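Hydroxyethylthiazole kinase (Pyrococcus horikoshii, PDB 3HPD) probably catalyses the magnesium-dependent phosphorylation by ATP of the hydroxyl group of 4-methyl-5-beta-hydroxyethylthiazole, a step in thiamine diphosphate biosynthesis. Local coordinates at residues R10-R15 with Y247-N252; E48-M53 with R72-K77; V116-F121 with M196-T201. All coordinates share one frame; numbering follows the deposited sequence.

From the N terminus, helix 2-14 enters contact 1 at once, and the partner segment 247-252 follows only near the C terminus, so this pairing closes a loop over most of the chain. Nested inside it are two smaller loops in series. Contact 2 shuts the first, joining helix 50-56 to helix 69-85, with strand 59-63 between them in sequence; contact 3 shuts the second, laying helix 193-205 along strand 116-120. No loops cross. The centre of contact 3 is about 2 Å from that of the chain, whereas contacts 1 and 2, with centres about 30 Å apart, lie further out and both adjoin the second subunit. Nearest atoms of contacts 1 and 3 are about 6 Å apart.

Contact 1 of 3, residues R10-R15 with Y247-N252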
loop_
_atom_site.group_PDB
_atom_site.type_symbol
_atom_site.label_atom_id
_atom_site.label_comp_id
_atom_site.label_asym_id
_atom_site.label_seq_id
_atom_site.Cartn_x
_atom_site.Cartn_y
_atom_site.Cartn_z
ATOM N N ARG A 10 11.302 12.426 -23.598
ATOM C CA ARG A 10 10.735 11.299 -24.337
ATOM C C ARG A 10 9.732 10.512 -23.497
ATOM O O ARG A 10 8.696 10.075 -24.001
ATOM C CB ARG A 10 11.839 10.357 -24.826
ATOM C CG ARG A 10 12.648 10.906 -25.987
ATOM C CD ARG A 10 13.338 9.789 -26.765
ATOM N NE ARG A 10 14.313 9.069 -25.952
ATOM C CZ ARG A 10 15.409 9.621 -25.442
ATOM N NH1 ARG A 10 15.673 10.903 -25.659
ATOM N NH2 ARG A 10 16.243 8.891 -24.712
ATOM N N VAL A 11 10.045 10.322 -22.220
ATOM C CA VAL A 11 9.142 9.596 -21.334
ATOM C C VAL A 11 7.812 10.334 -21.246
ATOM O O VAL A 11 6.746 9.734 -21.359
ATOM C CB VAL A 11 9.726 9.465 -19.906
ATOM C CG1 VAL A 11 8.643 8.990 -18.937
ATOM C CG2 VAL A 11 10.883 8.488 -19.909
ATOM N N ARG A 12 7.881 11.645 -21.061
ATOM C CA ARG A 12 6.676 12.444 -20.935
ATOM C C ARG A 12 5.882 12.602 -22.227
ATOM O O ARG A 12 4.657 12.729 -22.193
ATOM C CB ARG A 12 7.038 13.800 -20.337
ATOM C CG ARG A 12 7.532 13.645 -18.910
ATOM C CD ARG A 12 8.014 14.934 -18.309
ATOM N NE ARG A 12 8.274 14.774 -16.881
ATOM C CZ ARG A 12 8.865 15.694 -16.129
ATOM N NH1 ARG A 12 9.263 16.836 -16.676
ATOM N NH2 ARG A 12 9.051 15.478 -14.834
ATOM N N GLU A 13 6.571 12.582 -23.362
ATOM C CA GLU A 13 5.891 12.708 -24.648
ATOM C C GLU A 13 5.226 11.388 -25.032
ATOM O O GLU A 13 4.093 11.371 -25.508
ATOM C CB GLU A 13 6.881 13.102 -25.749
ATOM C CG GLU A 13 7.618 14.400 -25.500
ATOM C CD GLU A 13 8.589 14.738 -26.615
ATOM O OE1 GLU A 13 9.305 13.824 -27.078
ATOM O OE2 GLU A 13 8.646 15.918 -27.022
ATOM N N ARG A 14 5.935 10.284 -24.810
ATOM C CA ARG A 14 5.429 8.962 -25.161
ATOM C C ARG A 14 4.533 8.291 -24.121
ATOM O O ARG A 14 3.753 7.400 -24.464
ATOM C CB ARG A 14 6.596 8.029 -25.493
ATOM C CG ARG A 14 7.427 8.456 -26.699
ATOM C CD ARG A 14 8.388 7.346 -27.105
ATOM N NE ARG A 14 9.228 7.707 -28.245
ATOM C CZ ARG A 14 10.141 8.672 -28.223
ATOM N NH1 ARG A 14 10.327 9.375 -27.116
ATOM N NH2 ARG A 14 10.870 8.929 -29.301
ATOM N N ARG A 15 4.645 8.706 -22.860
ATOM C CA ARG A 15 3.834 8.132 -21.784
ATOM C C ARG A 15 3.820 6.599 -21.869
ATOM O O ARG A 15 2.768 5.987 -22.039
ATOM C CB ARG A 15 2.396 8.658 -21.873
ATOM C CG ARG A 15 2.251 10.184 -21.857
ATOM C CD ARG A 15 1.931 10.719 -20.466
ATOM N NE ARG A 15 3.083 11.326 -19.807
ATOM C CZ ARG A 15 3.329 12.629 -19.773
ATOM N NH1 ARG A 15 2.501 13.482 -20.365
ATOM N NH2 ARG A 15 4.404 13.079 -19.147
ATOM N N TYR A 247 7.350 14.997 -10.632
ATOM C CA TYR A 247 6.412 15.674 -11.524
ATOM C C TYR A 247 6.944 17.043 -11.960
ATOM O O TYR A 247 6.836 17.417 -13.128
ATOM C CB TYR A 247 5.079 15.861 -10.795
ATOM C CG TYR A 247 4.007 16.595 -11.570
ATOM C CD1 TYR A 247 3.248 15.944 -12.544
ATOM C CD2 TYR A 247 3.726 17.934 -11.303
ATOM C CE1 TYR A 247 2.231 16.610 -13.227
ATOM C CE2 TYR A 247 2.712 18.609 -11.980
ATOM C CZ TYR A 247 1.968 17.940 -12.939
ATOM O OH TYR A 247 0.952 18.603 -13.596
ATOM N N ARG A 248 7.519 17.783 -11.015
ATOM C CA ARG A 248 8.036 19.125 -11.290
ATOM C C ARG A 248 9.398 19.197 -11.967
ATOM O O ARG A 248 9.693 20.168 -12.664
ATOM C CB ARG A 248 8.106 19.940 -9.995
ATOM C CG ARG A 248 6.778 20.139 -9.298
ATOM C CD ARG A 248 6.947 20.986 -8.039
ATOM N NE ARG A 248 7.370 22.350 -8.349
ATOM C CZ ARG A 248 7.594 23.293 -7.438
ATOM N NH1 ARG A 248 7.443 23.026 -6.150
ATOM N NH2 ARG A 248 7.964 24.508 -7.817
ATOM N N ILE A 249 10.236 18.189 -11.764
ATOM C CA ILE A 249 11.561 18.223 -12.366
ATOM C C ILE A 249 11.456 18.470 -13.870
ATOM O O ILE A 249 10.614 17.890 -14.554
ATOM C CB ILE A 249 12.344 16.918 -12.079
ATOM C CG1 ILE A 249 13.791 17.066 -12.554
ATOM C CG2 ILE A 249 11.665 15.734 -12.758
ATOM C CD1 ILE A 249 14.714 15.947 -12.069
ATOM N N ASN A 250 12.303 19.361 -14.372
ATOM C CA ASN A 250 12.304 19.705 -15.785
ATOM C C ASN A 250 13.731 19.971 -16.259
ATOM O O ASN A 250 14.692 19.723 -15.529
ATOM C CB ASN A 250 11.431 20.942 -16.027
ATOM C CG ASN A 250 11.882 22.145 -15.221
ATOM O OD1 ASN A 250 13.052 22.259 -14.862
ATOM N ND2 ASN A 250 10.957 23.060 -14.946
ATOM N N GLU A 251 13.864 20.488 -17.476
ATOM C CA GLU A 251 15.183 20.765 -18.032
ATOM C C GLU A 251 16.044 21.675 -17.163
ATOM O O GLU A 251 17.208 21.376 -16.916
ATOM C CB GLU A 251 15.060 21.384 -19.423
ATOM C CG GLU A 251 16.393 21.519 -20.134
ATOM C CD GLU A 251 16.250 22.064 -21.536
ATOM O OE1 GLU A 251 15.274 21.683 -22.217
ATOM O OE2 GLU A 251 17.115 22.858 -21.964
ATOM N N ASN A 252 15.477 22.783 -16.701
ATOM C CA ASN A 252 16.235 23.724 -15.882
ATOM C C ASN A 252 16.731 23.094 -14.587
ATOM O O ASN A 252 17.876 23.302 -14.190
ATOM C CB ASN A 252 15.391 24.956 -15.550
ATOM C CG ASN A 252 16.208 26.055 -14.889
ATOM O OD1 ASN A 252 17.029 26.706 -15.534
ATOM N ND2 ASN A 252 15.996 26.255 -13.596
#
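R12 reaches I249 because its CG stands beside its own backbone N (chi1 -66°) and the chain then runs extended from CG to NE, carrying the guanidinium away from helix 2-14. The group arrives end-on at a single oxygen: R12 NH1 lies 2.7 Å from I249 O with an N-H...O angle of 146°, and R12 NH2 lies 2.9 Å from the same I249 O at 138°. The oxygen sits in the guanidinium plane, at its edge, so two nitrogens hydrogen-bond to one atom and nothing is stacked. Neither bond is straight, as expected when two donors share one acceptor. The side chains cross at about a right angle, with I249 CG2 3.3 Å from R12 NH2; the end of the isoleucine leads away, and I249 also touches T220 and I223 of helix 210-231. Y247 O, 3.4 Å from R12 NH2, is approached obliquely and at too poor an angle to count as a bond.

Further bonds hold the guanidinium in place: NE donates to L37 O, and NH2 makes a weak bond to L246 O. I249 itself occupies the break between helices 235-248 and 251-257, just before N250, whose OD1 caps helix 251-257 by accepting from V253 N. One arginine thus ties the N-terminal helix to this break, and its positive charge would probably be favoured by the carbonyls gathered at the end of helix 235-248.

Contact 2 of 3, residues E48-M53 with R72-K77; sequences EELEEM and RRSMVK
L50, in the first turn of helix 50-56, and S74, within helix 69-85, mark the closest backbone approach of the two segments, their CA atoms being 7.7 Å apart. The contact joins two successive helices of the ribokinase-clan alpha/beta fold, linked in sequence through strand 59-63, and the touching is done by one methyl group. The leucine has CG beside its backbone N (chi1 -75°), and from there CD1 extends to the second helix. L50 CD1 rests 3.5 Å from S74 O and 3.9 Å from S74 CA, so it meets the backbone of the serine more than its side chain; S74 CB is at 4.2 Å from L50 CD1. On the K77 side, one helical turn along, the same L50 CD1 lies 4.0 Å from K77 CB and 4.1 Å from K77 CG. A bend at chi2 (65°) then turns the remainder of the lysine away, so that just the aliphatic root takes part.

Behind the contact, L50 also touches H19 and I21 of strand 17-21; its side chain is about 10 Å from that of M43, a predicted substrate-binding residue. E49, the N-cap residue, forms a salt bridge to R102 of the second subunit, and E52 OE1 is hydrogen-bonded to K100 N of that subunit, so helix 50-56 also faces the assembly interface.

No hydrogen bond or charge pair joins the two segments. The serine hydroxyl is engaged by H45 O instead, and a methyl group set against backbone and aliphatic carbon implies cohesion by van der Waals contact and burial of L50.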
loop_
_atom_site.group_PDB
_atom_site.type_symbol
_atom_site.label_atom_id
_atom_site.label_comp_id
_atom_site.label_asym_id
_atom_site.label_seq_id
_atom_site.Cartn_x
_atom_site.Cartn_y
_atom_site.Cartn_z
ATOM N N GLU A 48 -2.891 -16.070 -16.173
ATOM C CA GLU A 48 -3.965 -16.041 -17.157
ATOM C C GLU A 48 -3.980 -14.781 -18.024
ATOM O O GLU A 48 -4.671 -14.743 -19.039
ATOM C CB GLU A 48 -5.333 -16.190 -16.481
ATOM C CG GLU A 48 -5.602 -17.569 -15.911
ATOM C CD GLU A 48 -5.169 -17.708 -14.465
ATOM O OE1 GLU A 48 -4.271 -16.957 -14.029
ATOM O OE2 GLU A 48 -5.723 -18.583 -13.767
ATOM N N GLU A 49 -3.234 -13.751 -17.628
ATOM C CA GLU A 49 -3.202 -12.517 -18.409
ATOM C C GLU A 49 -1.801 -11.961 -18.654
ATOM O O GLU A 49 -1.662 -10.888 -19.236
ATOM C CB GLU A 49 -4.051 -11.432 -17.732
ATOM C CG GLU A 49 -3.452 -10.873 -16.445
ATOM C CD GLU A 49 -4.301 -9.773 -15.829
ATOM O OE1 GLU A 49 -5.276 -9.331 -16.476
ATOM O OE2 GLU A 49 -3.989 -9.345 -14.696
ATOM N N LEU A 50 -0.765 -12.677 -18.223
ATOM C CA LEU A 50 0.601 -12.194 -18.422
ATOM C C LEU A 50 0.933 -11.895 -19.879
ATOM O O LEU A 50 1.490 -10.845 -20.185
ATOM C CB LEU A 50 1.627 -13.196 -17.886
ATOM C CG LEU A 50 1.802 -13.297 -16.372
ATOM C CD1 LEU A 50 2.839 -14.372 -16.052
ATOM C CD2 LEU A 50 2.245 -11.947 -15.818
ATOM N N GLU A 51 0.603 -12.811 -20.782
ATOM C CA GLU A 51 0.920 -12.581 -22.187
ATOM C C GLU A 51 0.250 -11.325 -22.736
ATOM O O GLU A 51 0.909 -10.485 -23.349
ATOM C CB GLU A 51 0.541 -13.796 -23.040
ATOM C CG GLU A 51 0.810 -13.591 -24.529
ATOM C CD GLU A 51 1.215 -14.869 -25.242
ATOM O OE1 GLU A 51 2.397 -14.982 -25.637
ATOM O OE2 GLU A 51 0.357 -15.762 -25.403
ATOM N N GLU A 52 -1.050 -11.184 -22.506
ATOM C CA GLU A 52 -1.768 -10.016 -23.007
ATOM C C GLU A 52 -1.287 -8.709 -22.388
ATOM O O GLU A 52 -1.226 -7.682 -23.064
ATOM C CB GLU A 52 -3.269 -10.177 -22.769
ATOM C CG GLU A 52 -3.902 -11.251 -23.634
ATOM C CD GLU A 52 -5.336 -11.542 -23.239
ATOM O OE1 GLU A 52 -6.189 -10.650 -23.396
ATOM O OE2 GLU A 52 -5.601 -12.665 -22.765
ATOM N N MET A 53 -0.935 -8.746 -21.108
ATOM C CA MET A 53 -0.475 -7.541 -20.430
ATOM C C MET A 53 0.930 -7.129 -20.890
ATOM O O MET A 53 1.191 -5.949 -21.117
ATOM C CB MET A 53 -0.501 -7.751 -18.910
ATOM C CG MET A 53 -0.622 -6.458 -18.121
ATOM S SD MET A 53 -2.119 -5.535 -18.557
ATOM C CE MET A 53 -3.274 -6.110 -17.300
ATOM N N ARG A 72 6.854 -16.303 -8.078
ATOM C CA ARG A 72 8.081 -16.697 -8.768
ATOM C C ARG A 72 7.721 -17.239 -10.146
ATOM O O ARG A 72 8.356 -16.909 -11.147
ATOM C CB ARG A 72 8.823 -17.780 -7.984
ATOM C CG ARG A 72 10.174 -18.152 -8.591
ATOM C CD ARG A 72 10.729 -19.431 -7.980
ATOM N NE ARG A 72 10.052 -20.607 -8.511
ATOM C CZ ARG A 72 10.279 -21.116 -9.719
ATOM N NH1 ARG A 72 11.176 -20.556 -10.519
ATOM N NH2 ARG A 72 9.599 -22.176 -10.133
ATOM N N ARG A 73 6.694 -18.079 -10.181
ATOM C CA ARG A 73 6.228 -18.677 -11.425
ATOM C C ARG A 73 5.840 -17.574 -12.405
ATOM O O ARG A 73 6.206 -17.616 -13.582
ATOM C CB ARG A 73 5.027 -19.577 -11.139
ATOM C CG ARG A 73 4.706 -20.578 -12.229
ATOM C CD ARG A 73 3.621 -21.534 -11.755
ATOM N NE ARG A 73 3.940 -22.087 -10.440
ATOM C CZ ARG A 73 3.198 -21.904 -9.351
ATOM N NH1 ARG A 73 2.086 -21.180 -9.412
ATOM N NH2 ARG A 73 3.572 -22.438 -8.195
ATOM N N SER A 74 5.106 -16.578 -11.913
ATOM C CA SER A 74 4.683 -15.463 -12.752
ATOM C C SER A 74 5.871 -14.644 -13.253
ATOM O O SER A 74 5.916 -14.251 -14.418
ATOM C CB SER A 74 3.719 -14.550 -11.983
ATOM O OG SER A 74 2.467 -15.186 -11.763
ATOM N N MET A 75 6.831 -14.385 -12.373
ATOM C CA MET A 75 8.005 -13.599 -12.737
ATOM C C MET A 75 8.893 -14.273 -13.778
ATOM O O MET A 75 9.393 -13.621 -14.697
ATOM C CB MET A 75 8.821 -13.282 -11.486
ATOM C CG MET A 75 8.101 -12.346 -10.533
ATOM S SD MET A 75 8.940 -12.226 -8.954
ATOM C CE MET A 75 7.822 -11.121 -8.073
ATOM N N VAL A 76 9.089 -15.579 -13.632
ATOM C CA VAL A 76 9.914 -16.318 -14.578
ATOM C C VAL A 76 9.209 -16.392 -15.930
ATOM O O VAL A 76 9.837 -16.224 -16.976
ATOM C CB VAL A 76 10.210 -17.741 -14.054
ATOM C CG1 VAL A 76 10.871 -18.572 -15.139
ATOM C CG2 VAL A 76 11.127 -17.652 -12.830
ATOM N N LYS A 77 7.902 -16.629 -15.903
ATOM C CA LYS A 77 7.118 -16.712 -17.130
ATOM C C LYS A 77 7.111 -15.356 -17.828
ATOM O O LYS A 77 7.237 -15.275 -19.050
ATOM C CB LYS A 77 5.682 -17.139 -16.816
ATOM C CG LYS A 77 4.820 -17.387 -18.046
ATOM C CD LYS A 77 5.339 -18.564 -18.865
ATOM C CE LYS A 77 4.487 -18.793 -20.108
ATOM N NZ LYS A 77 5.006 -19.915 -20.944
#

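Contact 3 of 3, residues V116-F121 with M196-T201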
loop_
_atom_site.group_PDB
_atom_site.type_symbol
_atom_site.label_atom_id
_atom_site.label_comp_id
_atom_site.label_asym_id
_atom_site.label_seq_id
_atom_site.Cartn_x
_atom_site.Cartn_y
_atom_site.Cartn_z
ATOM N N VAL A 116 18.163 -4.583 -17.540
ATOM C CA VAL A 116 18.727 -3.773 -16.467
ATOM C C VAL A 116 18.612 -4.531 -15.153
ATOM O O VAL A 116 17.554 -5.079 -14.837
ATOM C CB VAL A 116 17.989 -2.416 -16.297
ATOM C CG1 VAL A 116 18.518 -1.683 -15.061
ATOM C CG2 VAL A 116 18.187 -1.548 -17.528
ATOM N N LEU A 117 19.713 -4.586 -14.410
ATOM C CA LEU A 117 19.745 -5.227 -13.091
ATOM C C LEU A 117 20.115 -4.074 -12.169
ATOM O O LEU A 117 21.140 -3.432 -12.342
ATOM C CB LEU A 117 20.821 -6.320 -13.025
ATOM C CG LEU A 117 21.068 -6.919 -11.629
ATOM C CD1 LEU A 117 19.814 -7.612 -11.121
ATOM C CD2 LEU A 117 22.221 -7.912 -11.690
ATOM N N LYS A 118 19.261 -3.813 -11.188
ATOM C CA LYS A 118 19.495 -2.719 -10.259
ATOM C C LYS A 118 19.372 -3.090 -8.795
ATOM O O LYS A 118 18.323 -3.491 -8.354
ATOM C CB LYS A 118 18.504 -1.586 -10.472
ATOM C CG LYS A 118 18.862 -0.458 -9.531
ATOM C CD LYS A 118 17.710 0.389 -8.952
ATOM C CE LYS A 118 16.710 -0.400 -8.020
ATOM N NZ LYS A 118 17.290 -1.212 -6.867
ATOM N N GLY A 119 20.430 -2.918 -8.022
ATOM C CA GLY A 119 20.374 -3.239 -6.613
ATOM C C GLY A 119 21.469 -2.578 -5.819
ATOM O O GLY A 119 22.289 -1.866 -6.397
ATOM N N ASN A 120 21.498 -2.794 -4.505
ATOM C CA ASN A 120 22.555 -2.195 -3.699
ATOM C C ASN A 120 23.799 -3.078 -3.731
ATOM O O ASN A 120 23.796 -4.149 -4.339
ATOM C CB ASN A 120 22.099 -1.963 -2.250
ATOM C CG ASN A 120 21.714 -3.242 -1.539
ATOM O OD1 ASN A 120 22.352 -4.281 -1.704
ATOM N ND2 ASN A 120 20.669 -3.166 -0.720
ATOM N N PHE A 121 24.862 -2.629 -3.074
ATOM C CA PHE A 121 26.115 -3.373 -3.068
ATOM C C PHE A 121 25.981 -4.822 -2.599
ATOM O O PHE A 121 26.473 -5.735 -3.255
ATOM C CB PHE A 121 27.155 -2.662 -2.202
ATOM C CG PHE A 121 28.548 -3.186 -2.389
ATOM C CD1 PHE A 121 29.381 -2.651 -3.366
ATOM C CD2 PHE A 121 29.015 -4.242 -1.615
ATOM C CE1 PHE A 121 30.659 -3.163 -3.573
ATOM C CE2 PHE A 121 30.291 -4.763 -1.814
ATOM C CZ PHE A 121 31.114 -4.221 -2.794
ATOM N N MET A 196 11.492 2.286 -6.255
ATOM C CA MET A 196 10.911 3.376 -7.031
ATOM C C MET A 196 11.822 3.617 -8.228
ATOM O O MET A 196 11.355 3.824 -9.346
ATOM C CB MET A 196 10.831 4.660 -6.201
ATOM C CG MET A 196 9.812 4.629 -5.076
ATOM S SD MET A 196 9.852 6.184 -4.150
ATOM C CE MET A 196 8.330 6.067 -3.228
ATOM N N VAL A 197 13.129 3.588 -7.985
ATOM C CA VAL A 197 14.099 3.802 -9.055
ATOM C C VAL A 197 13.997 2.709 -10.117
ATOM O O VAL A 197 14.109 2.985 -11.309
ATOM C CB VAL A 197 15.543 3.852 -8.502
ATOM C CG1 VAL A 197 16.538 3.926 -9.649
ATOM C CG2 VAL A 197 15.706 5.063 -7.600
ATOM N N ALA A 198 13.782 1.469 -9.687
ATOM C CA ALA A 198 13.649 0.364 -10.636
ATOM C C ALA A 198 12.415 0.583 -11.504
ATOM O O ALA A 198 12.449 0.368 -12.718
ATOM C CB ALA A 198 13.540 -0.964 -9.892
ATOM N N ALA A 199 11.321 1.019 -10.881
ATOM C CA ALA A 199 10.082 1.270 -11.616
ATOM C C ALA A 199 10.263 2.411 -12.617
ATOM O O ALA A 199 9.803 2.325 -13.757
ATOM C CB ALA A 199 8.946 1.598 -10.643
ATOM N N LEU A 200 10.934 3.479 -12.192
ATOM C CA LEU A 200 11.171 4.622 -13.073
ATOM C C LEU A 200 12.078 4.214 -14.228
ATOM O O LEU A 200 11.910 4.679 -15.356
ATOM C CB LEU A 200 11.817 5.773 -12.293
ATOM C CG LEU A 200 10.969 6.381 -11.171
ATOM C CD1 LEU A 200 11.790 7.412 -10.419
ATOM C CD2 LEU A 200 9.713 7.010 -11.751
ATOM N N THR A 201 13.045 3.350 -13.936
ATOM C CA THR A 201 13.963 2.865 -14.959
ATOM C C THR A 201 13.149 2.158 -16.039
ATOM O O THR A 201 13.487 2.211 -17.222
ATOM C CB THR A 201 14.993 1.887 -14.362
ATOM O OG1 THR A 201 15.832 2.589 -13.436
ATOM C CG2 THR A 201 15.859 1.278 -15.461
#
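K118 and V116 of strand 116-120 meet V197, A198 and T201 of helix 193-205 at the core of the ribokinase-like alpha/beta fold, where this helix packs on the central sheet. The axes of the two short segments pass 9.2 Å apart and run nearly antiparallel, at 164°.

K118 is bent at chi2, chi3 (64°) and chi4, although its CG is anti to the backbone N. The bends lay its aliphatic part against the helix: K118 CD is 3.8 Å from V197 CG1, crossing that side chain at about a right angle, and K118 CE is 3.7 Å from A198 CB. NZ is left to form a salt bridge with D92. The lysine is predicted to bind ATP, with T165, a second predicted ATP residue, about 4 Å from it side chain to side chain. A phosphate ion about 5 Å from the lysine side chain, probably from the crystallisation medium, may mark an anion pocket.

One helical turn on from V197, at the start of the strand, V116 and T201 reach toward each other tip to tip, V116 CG1 lying 4.0 Å from T201 CG2. With chi1 at -65°, T201 turns CG2 to the strand and its hydroxyl back to the helix: T201 OG1 donates to V197 O at 2.8 Å, from the opposite face of that carbonyl to T201 N.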